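Local coordinates for protein alpha-1,2-Mannosidase (Trichoderma reesei, PDB 1HCU) that cleaves alpha-1,2-linked mannose residues, probably from the N-linked glycans of glycoproteins, as a calcium-dependent glycosyl hydrolase of family 47, at residues Leu181-Thr186 against Tyr248-Lys253; Arg187-Asp190 against Gln196-Gln199; Leu271-Thr276 against Gly314-Gly319. All coordinates share one frame; numbering follows the deposited sequence.

Contact 1: Leu181-Thr186 against Tyr248-Lys253; sequences LVLEWT and YEYLIK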
loop_
_atom_site.group_PDB
_atom_site.type_symbol
_atom_site.label_atom_id
_atom_site.label_comp_id
_atom_site.label_asym_id
_atom_site.label_seq_id
_atom_site.Cartn_x
_atom_site.Cartn_y
_atom_site.Cartn_z
ATOM N N LEU A 181 3.842 11.230 1.711
ATOM C CA LEU A 181 5.141 11.487 2.328
ATOM C C LEU A 181 5.021 11.973 3.768
ATOM O O LEU A 181 5.945 11.796 4.575
ATOM C CB LEU A 181 5.883 12.550 1.521
ATOM C CG LEU A 181 5.948 12.289 0.020
ATOM C CD1 LEU A 181 6.602 13.477 -0.685
ATOM C CD2 LEU A 181 6.714 11.010 -0.236
ATOM N N VAL A 182 3.878 12.586 4.076
ATOM C CA VAL A 182 3.611 13.160 5.393
ATOM C C VAL A 182 3.739 12.213 6.590
ATOM O O VAL A 182 4.305 12.590 7.617
ATOM C CB VAL A 182 2.211 13.852 5.415
ATOM C CG1 VAL A 182 1.110 12.856 5.061
ATOM C CG2 VAL A 182 1.960 14.462 6.772
ATOM N N LEU A 183 3.237 10.987 6.465
ATOM C CA LEU A 183 3.316 10.037 7.569
ATOM C C LEU A 183 4.761 9.724 7.960
ATOM O O LEU A 183 5.147 9.891 9.115
ATOM C CB LEU A 183 2.618 8.720 7.209
ATOM C CG LEU A 183 1.895 7.949 8.327
ATOM C CD1 LEU A 183 1.716 6.484 7.904
ATOM C CD2 LEU A 183 2.662 8.030 9.619
ATOM N N GLU A 184 5.572 9.278 7.006
ATOM C CA GLU A 184 6.937 8.921 7.367
ATOM C C GLU A 184 7.879 10.075 7.663
ATOM O O GLU A 184 8.788 9.936 8.477
ATOM C CB GLU A 184 7.567 7.950 6.343
ATOM C CG GLU A 184 7.116 8.020 4.897
ATOM C CD GLU A 184 5.672 7.606 4.679
ATOM O OE1 GLU A 184 4.814 8.506 4.580
ATOM O OE2 GLU A 184 5.394 6.383 4.611
ATOM N N TRP A 185 7.646 11.219 7.034
ATOM C CA TRP A 185 8.483 12.387 7.268
ATOM C C TRP A 185 8.152 13.035 8.619
ATOM O O TRP A 185 9.036 13.568 9.290
ATOM C CB TRP A 185 8.327 13.380 6.109
ATOM C CG TRP A 185 9.123 12.950 4.899
ATOM C CD1 TRP A 185 8.953 11.808 4.159
ATOM C CD2 TRP A 185 10.270 13.613 4.355
ATOM N NE1 TRP A 185 9.930 11.722 3.196
ATOM C CE2 TRP A 185 10.752 12.814 3.292
ATOM C CE3 TRP A 185 10.940 14.804 4.666
ATOM C CZ2 TRP A 185 11.879 13.169 2.536
ATOM C CZ3 TRP A 185 12.064 15.158 3.912
ATOM C CH2 TRP A 185 12.518 14.341 2.861
ATOM N N THR A 186 6.886 12.978 9.024
ATOM C CA THR A 186 6.500 13.535 10.315
ATOM C C THR A 186 7.043 12.599 11.391
ATOM O O THR A 186 7.524 13.041 12.431
ATOM C CB THR A 186 4.960 13.655 10.466
ATOM O OG1 THR A 186 4.471 14.683 9.592
ATOM C CG2 THR A 186 4.587 14.008 11.900
ATOM N N TYR A 248 -5.749 9.830 -0.133
ATOM C CA TYR A 248 -6.936 9.738 0.715
ATOM C C TYR A 248 -6.617 8.865 1.924
ATOM O O TYR A 248 -7.051 9.157 3.040
ATOM C CB TYR A 248 -8.111 9.120 -0.056
ATOM C CG TYR A 248 -8.652 10.013 -1.148
ATOM C CD1 TYR A 248 -8.890 9.519 -2.430
ATOM C CD2 TYR A 248 -8.898 11.359 -0.906
ATOM C CE1 TYR A 248 -9.352 10.349 -3.443
ATOM C CE2 TYR A 248 -9.359 12.196 -1.906
ATOM C CZ TYR A 248 -9.580 11.686 -3.171
ATOM O OH TYR A 248 -10.015 12.527 -4.168
ATOM N N GLU A 249 -5.848 7.803 1.688
ATOM C CA GLU A 249 -5.449 6.868 2.741
ATOM C C GLU A 249 -4.710 7.566 3.888
ATOM O O GLU A 249 -5.058 7.389 5.058
ATOM C CB GLU A 249 -4.548 5.760 2.151
ATOM C CG GLU A 249 -4.097 4.651 3.123
ATOM C CD GLU A 249 -3.077 3.681 2.496
ATOM O OE1 GLU A 249 -2.515 2.824 3.225
ATOM O OE2 GLU A 249 -2.837 3.775 1.272
ATOM N N TYR A 250 -3.686 8.349 3.558
ATOM C CA TYR A 250 -2.896 9.021 4.586
ATOM C C TYR A 250 -3.635 10.123 5.333
ATOM O O TYR A 250 -3.236 10.510 6.428
ATOM C CB TYR A 250 -1.590 9.575 3.995
ATOM C CG TYR A 250 -0.449 8.567 3.943
ATOM C CD1 TYR A 250 0.839 8.955 3.548
ATOM C CD2 TYR A 250 -0.661 7.225 4.248
ATOM C CE1 TYR A 250 1.883 8.022 3.451
ATOM C CE2 TYR A 250 0.380 6.285 4.155
ATOM C CZ TYR A 250 1.640 6.687 3.753
ATOM O OH TYR A 250 2.628 5.741 3.616
ATOM N N LEU A 251 -4.716 10.619 4.746
ATOM C CA LEU A 251 -5.505 11.657 5.382
ATOM C C LEU A 251 -6.051 11.163 6.723
ATOM O O LEU A 251 -5.874 11.814 7.758
ATOM C CB LEU A 251 -6.657 12.058 4.470
ATOM C CG LEU A 251 -6.708 13.464 3.860
ATOM C CD1 LEU A 251 -5.352 14.004 3.500
ATOM C CD2 LEU A 251 -7.594 13.379 2.638
ATOM N N ILE A 252 -6.708 10.008 6.707
ATOM C CA ILE A 252 -7.265 9.455 7.934
ATOM C C ILE A 252 -6.165 8.833 8.798
ATOM O O ILE A 252 -6.271 8.816 10.027
ATOM C CB ILE A 252 -8.348 8.389 7.623
ATOM C CG1 ILE A 252 -9.056 7.950 8.910
ATOM C CG2 ILE A 252 -7.715 7.202 6.930
ATOM C CD1 ILE A 252 -9.839 9.047 9.593
ATOM N N LYS A 253 -5.102 8.337 8.170
ATOM C CA LYS A 253 -4.025 7.728 8.942
ATOM C C LYS A 253 -3.242 8.745 9.769
ATOM O O LYS A 253 -2.716 8.413 10.831
ATOM C CB LYS A 253 -3.094 6.917 8.034
ATOM C CG LYS A 253 -3.723 5.594 7.600
ATOM C CD LYS A 253 -2.739 4.679 6.888
ATOM C CE LYS A 253 -3.379 3.333 6.563
ATOM N NZ LYS A 253 -2.413 2.413 5.882
#
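E184 bends at chi2 (-67°), and this turns its carboxylate back to the phenol end of the Y250 ring, which reaches out from helix 245-257 toward the start of helix 182-192. The carboxylate and ring planes are 25° apart. OE1 of E184 lies 3.2 Å from CE1 of Y250, and OE2 lies 3.0 Å from the Y250 OH. The backbone N-H of T485 is hydrogen-bonded to the same hydroxyl. N484 ND2 gives a hydrogen bond to E184 OE2.

L183 and V182 pack on the ring. L183 CB sits over one ring face of Y250, 4.1 Å from its centroid and 17° off the normal, a CH-pi contact. L183 CD1 follows over the CE2 side of the ring at 4.0 Å. V182 CG1 comes obliquely to Y250 CD1 at 4.2 Å. Replacing the tyrosine by an alanine would probably leave the T485 N-H without its hydroxyl partner and open a gap beneath L183.

T485 binds calcium in a structure of this protein, and a calcium ion lies about 7 Å from the Y250 side chain. This is consistent with a second-shell place for the contact at the calcium site in the (αα)7 barrel of family 47.

Contact 2: Arg187-Asp190 against Gln196-Gln199; sequences RLSD and QYAQ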
loop_
_atom_site.group_PDB
_atom_site.type_symbol
_atom_site.label_atom_id
_atom_site.label_comp_id
_atom_site.label_asym_id
_atom_site.label_seq_id
_atom_site.Cartn_x
_atom_site.Cartn_y
_atom_site.Cartn_z
ATOM N N ARG A 187 6.985 11.299 11.114
ATOM C CA ARG A 187 7.486 10.287 12.041
ATOM C C ARG A 187 8.985 10.500 12.244
ATOM O O ARG A 187 9.489 10.404 13.358
ATOM C CB ARG A 187 7.225 8.875 11.485
ATOM C CG ARG A 187 7.554 7.746 12.455
ATOM C CD ARG A 187 6.796 7.939 13.759
ATOM N NE ARG A 187 7.241 7.048 14.830
ATOM C CZ ARG A 187 7.241 7.381 16.121
ATOM N NH1 ARG A 187 6.823 8.588 16.491
ATOM N NH2 ARG A 187 7.640 6.508 17.043
ATOM N N LEU A 188 9.692 10.799 11.160
ATOM C CA LEU A 188 11.134 11.023 11.236
ATOM C C LEU A 188 11.460 12.243 12.127
ATOM O O LEU A 188 12.352 12.172 12.971
ATOM C CB LEU A 188 11.714 11.211 9.821
ATOM C CG LEU A 188 13.242 11.306 9.693
ATOM C CD1 LEU A 188 13.876 10.032 10.213
ATOM C CD2 LEU A 188 13.634 11.541 8.252
ATOM N N SER A 189 10.740 13.353 11.942
ATOM C CA SER A 189 10.970 14.549 12.754
ATOM C C SER A 189 10.760 14.240 14.229
ATOM O O SER A 189 11.521 14.688 15.080
ATOM C CB SER A 189 10.015 15.684 12.369
ATOM O OG SER A 189 10.300 16.193 11.084
ATOM N N ASP A 190 9.714 13.482 14.528
ATOM C CA ASP A 190 9.426 13.144 15.911
ATOM C C ASP A 190 10.515 12.258 16.511
ATOM O O ASP A 190 10.846 12.380 17.687
ATOM C CB ASP A 190 8.068 12.444 16.013
ATOM C CG ASP A 190 6.901 13.410 15.897
ATOM O OD1 ASP A 190 5.746 12.936 15.921
ATOM O OD2 ASP A 190 7.137 14.634 15.790
ATOM N N GLN A 196 12.302 20.036 10.513
ATOM C CA GLN A 196 12.368 20.263 9.070
ATOM C C GLN A 196 11.611 19.206 8.237
ATOM O O GLN A 196 10.803 19.555 7.376
ATOM C CB GLN A 196 13.835 20.338 8.617
ATOM C CG GLN A 196 14.039 20.706 7.136
ATOM C CD GLN A 196 15.468 20.416 6.600
ATOM O OE1 GLN A 196 15.787 20.748 5.451
ATOM N NE2 GLN A 196 16.315 19.789 7.424
ATOM N N TYR A 197 11.848 17.925 8.500
ATOM C CA TYR A 197 11.205 16.860 7.730
ATOM C C TYR A 197 9.689 16.997 7.654
ATOM O O TYR A 197 9.123 17.017 6.562
ATOM C CB TYR A 197 11.601 15.488 8.292
ATOM C CG TYR A 197 13.101 15.322 8.404
ATOM C CD1 TYR A 197 13.917 15.418 7.276
ATOM C CD2 TYR A 197 13.713 15.164 9.648
ATOM C CE1 TYR A 197 15.304 15.375 7.387
ATOM C CE2 TYR A 197 15.100 15.119 9.769
ATOM C CZ TYR A 197 15.887 15.232 8.633
ATOM O OH TYR A 197 17.260 15.251 8.745
ATOM N N ALA A 198 9.040 17.108 8.810
ATOM C CA ALA A 198 7.588 17.270 8.872
ATOM C C ALA A 198 7.129 18.556 8.172
ATOM O O ALA A 198 6.130 18.554 7.436
ATOM C CB ALA A 198 7.129 17.280 10.325
ATOM N N GLN A 199 7.865 19.643 8.396
ATOM C CA GLN A 199 7.539 20.936 7.800
ATOM C C GLN A 199 7.469 20.867 6.277
ATOM O O GLN A 199 6.552 21.398 5.655
ATOM C CB GLN A 199 8.578 21.986 8.220
ATOM C CG GLN A 199 8.424 22.441 9.664
ATOM C CD GLN A 199 9.627 23.223 10.185
ATOM O OE1 GLN A 199 9.597 23.751 11.299
ATOM N NE2 GLN A 199 10.693 23.290 9.386
#
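L188 and Y197 make the apolar part of this contact between helix 182-192 and helix 196-209. The CG of L188 stands anti to the backbone N (chi1 -173°). This carries the CD2 methyl over the middle of the Y197 ring. CD2 is 3.8 Å from the ring centroid and 12° off the normal, a well-centred CH-pi contact. CG of L188 adds a touch to CD2 of Y197 at 3.9 Å.

The polar part rests on S189. Its OG lies beside its own backbone N and accepts the backbone N-H of A198 at 2.8 Å, with an N-H...O angle of 152°. A198 is in the first turn of its helix, where amides have no carbonyl one turn earlier within the helix. The same OG hydrogen-bonds to N194 O in the connecting turn. The serine therefore grips both the turn and the new helix.

Close packing surrounds this bond. S189 OG lies near the plane of the Y197 ring, at its edge, and is 3.2 Å from Y197 CB. A198 CB is 3.4 Å from S189 OG.

Helix 127-144 supports both partners. L188 packs on L134 and A141, and the Y197 hydroxyl bonds to N142 and Q138. The arrangement is a helical hairpin, two successive helices joined by a short turn, in the helical (αα)7 barrel of this family.

Contact 3: Leu271-Thr276 against Gly314-Gly319; sequences LGADST and GNFILG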
loop_
_atom_site.group_PDB
_atom_site.type_symbol
_atom_site.label_atom_id
_atom_site.label_comp_id
_atom_site.label_asym_id
_atom_site.label_seq_id
_atom_site.Cartn_x
_atom_site.Cartn_y
_atom_site.Cartn_z
ATOM N N LEU A 271 -15.057 14.308 3.792
ATOM C CA LEU A 271 -15.679 14.851 2.587
ATOM C C LEU A 271 -15.444 13.845 1.466
ATOM O O LEU A 271 -16.360 13.473 0.740
ATOM C CB LEU A 271 -15.037 16.186 2.199
ATOM C CG LEU A 271 -15.455 17.473 2.906
ATOM C CD1 LEU A 271 -14.520 18.590 2.481
ATOM C CD2 LEU A 271 -16.896 17.825 2.555
ATOM N N GLY A 272 -14.190 13.426 1.327
ATOM C CA GLY A 272 -13.850 12.450 0.313
ATOM C C GLY A 272 -14.712 11.212 0.491
ATOM O O GLY A 272 -15.428 10.819 -0.428
ATOM N N ALA A 273 -14.656 10.624 1.685
ATOM C CA ALA A 273 -15.411 9.420 2.005
ATOM C C ALA A 273 -16.896 9.522 1.679
ATOM O O ALA A 273 -17.462 8.641 1.018
ATOM C CB ALA A 273 -15.237 9.067 3.488
ATOM N N ASP A 274 -17.523 10.590 2.154
ATOM C CA ASP A 274 -18.941 10.803 1.921
ATOM C C ASP A 274 -19.225 10.994 0.436
ATOM O O ASP A 274 -20.227 10.498 -0.078
ATOM C CB ASP A 274 -19.435 12.007 2.732
ATOM C CG ASP A 274 -19.428 11.742 4.232
ATOM O OD1 ASP A 274 -19.458 10.556 4.626
ATOM O OD2 ASP A 274 -19.410 12.711 5.023
ATOM N N SER A 275 -18.332 11.691 -0.257
ATOM C CA SER A 275 -18.516 11.903 -1.683
ATOM C C SER A 275 -18.332 10.631 -2.518
ATOM O O SER A 275 -19.034 10.454 -3.506
ATOM C CB SER A 275 -17.573 12.999 -2.202
ATOM O OG SER A 275 -18.032 14.274 -1.821
ATOM N N THR A 276 -17.408 9.747 -2.149
ATOM C CA THR A 276 -17.246 8.543 -2.960
ATOM C C THR A 276 -18.399 7.583 -2.691
ATOM O O THR A 276 -18.790 6.810 -3.559
ATOM C CB THR A 276 -15.884 7.830 -2.720
ATOM O OG1 THR A 276 -16.015 6.829 -1.706
ATOM C CG2 THR A 276 -14.835 8.835 -2.315
ATOM N N GLY A 314 -10.437 -1.495 3.499
ATOM C CA GLY A 314 -9.773 -1.366 4.777
ATOM C C GLY A 314 -9.700 0.079 5.224
ATOM O O GLY A 314 -9.798 0.367 6.422
ATOM N N ASN A 315 -9.549 0.998 4.274
ATOM C CA ASN A 315 -9.452 2.403 4.642
ATOM C C ASN A 315 -10.753 2.942 5.240
ATOM O O ASN A 315 -10.717 3.636 6.259
ATOM C CB ASN A 315 -9.031 3.260 3.445
ATOM C CG ASN A 315 -8.432 4.580 3.873
ATOM O OD1 ASN A 315 -7.466 4.610 4.641
ATOM N ND2 ASN A 315 -8.993 5.677 3.389
ATOM N N PHE A 316 -11.891 2.628 4.616
ATOM C CA PHE A 316 -13.184 3.079 5.132
ATOM C C PHE A 316 -13.426 2.486 6.514
ATOM O O PHE A 316 -13.970 3.151 7.401
ATOM C CB PHE A 316 -14.331 2.675 4.192
ATOM C CG PHE A 316 -14.634 3.701 3.134
ATOM C CD1 PHE A 316 -13.866 3.780 1.975
ATOM C CD2 PHE A 316 -15.656 4.624 3.327
ATOM C CE1 PHE A 316 -14.113 4.764 1.026
ATOM C CE2 PHE A 316 -15.915 5.619 2.379
ATOM C CZ PHE A 316 -15.139 5.688 1.225
ATOM N N ILE A 317 -13.018 1.230 6.679
ATOM C CA ILE A 317 -13.150 0.533 7.950
ATOM C C ILE A 317 -12.306 1.268 8.980
ATOM O O ILE A 317 -12.802 1.595 10.066
ATOM C CB ILE A 317 -12.681 -0.946 7.840
ATOM C CG1 ILE A 317 -13.727 -1.759 7.076
ATOM C CG2 ILE A 317 -12.456 -1.542 9.223
ATOM C CD1 ILE A 317 -13.263 -3.129 6.658
ATOM N N LEU A 318 -11.047 1.550 8.639
ATOM C CA LEU A 318 -10.171 2.266 9.565
ATOM C C LEU A 318 -10.815 3.572 10.008
ATOM O O LEU A 318 -10.841 3.891 11.201
ATOM C CB LEU A 318 -8.825 2.567 8.922
ATOM C CG LEU A 318 -7.864 3.384 9.791
ATOM C CD1 LEU A 318 -7.705 2.741 11.173
ATOM C CD2 LEU A 318 -6.528 3.470 9.091
ATOM N N GLY A 319 -11.336 4.319 9.035
ATOM C CA GLY A 319 -11.997 5.581 9.319
ATOM C C GLY A 319 -13.202 5.400 10.223
ATOM O O GLY A 319 -13.452 6.223 11.092
#
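Two successive helices of the (αα)7 barrel typical of family 47, 263-280 and 312-323, meet where F316 touches A273 and T276. The contact is small, with 112 Å² buried over both sides. F316 provides the whole of its side.

F316 extends from its helix to helix 263-280 and presents the far rim of its ring. The methyl of A273 stands above the ring plane, beyond the rim, with CB 3.7 Å from F316 CE2. The carbonyl oxygen of A273 lies in the ring plane, at the edge, also 3.7 Å from F316 CE2. Oxygen there faces the ring hydrogens, which are the slightly positive part of an aromatic ring. One turn further on, T276 OG1 is modelled 3.3 Å from F316 CZ and again near the ring plane. The place of the T276 side chain is doubtful, so this contact is less sure. The ring edge is thus set against oxygens of the other helix.

Other aromatic residues surround F316. F331 meets its ring with planes about 60° apart, and W240 meets it at about 40°. L335 of helix 326-344 also packs on F316, and Y328 of the same helix touches A273. On another side of helix 312-323, I317 packs against helix 393-405. Between the two joined helices the chain forms strands 281-282, 292-297 and 300-306 of the antiparallel sheet.

Overall arrangement
Contacts 1 and 2 share helix 182-192. Contact 1 uses its start and contact 2 its later turns, and their centres are 12 Å apart. They touch where W185 O meets Y197 CB. Contact 2 falls within the span of chain that contact 1 brings together; contact 3 comes after both. Helix 245-257 of contact 1 is followed by helix 263-280 of contact 3. It also packs on helix 312-323, where E249 and I252 meet N315 and K253 meets L318. The centres of contacts 1 and 3 are 15 Å apart. Contacts 2 and 3 do not touch, with centres 26 Å apart. Helix 245-257 thus packs both on helix 182-192 and on helix 312-323, and contact 1 lies nearest the calcium site.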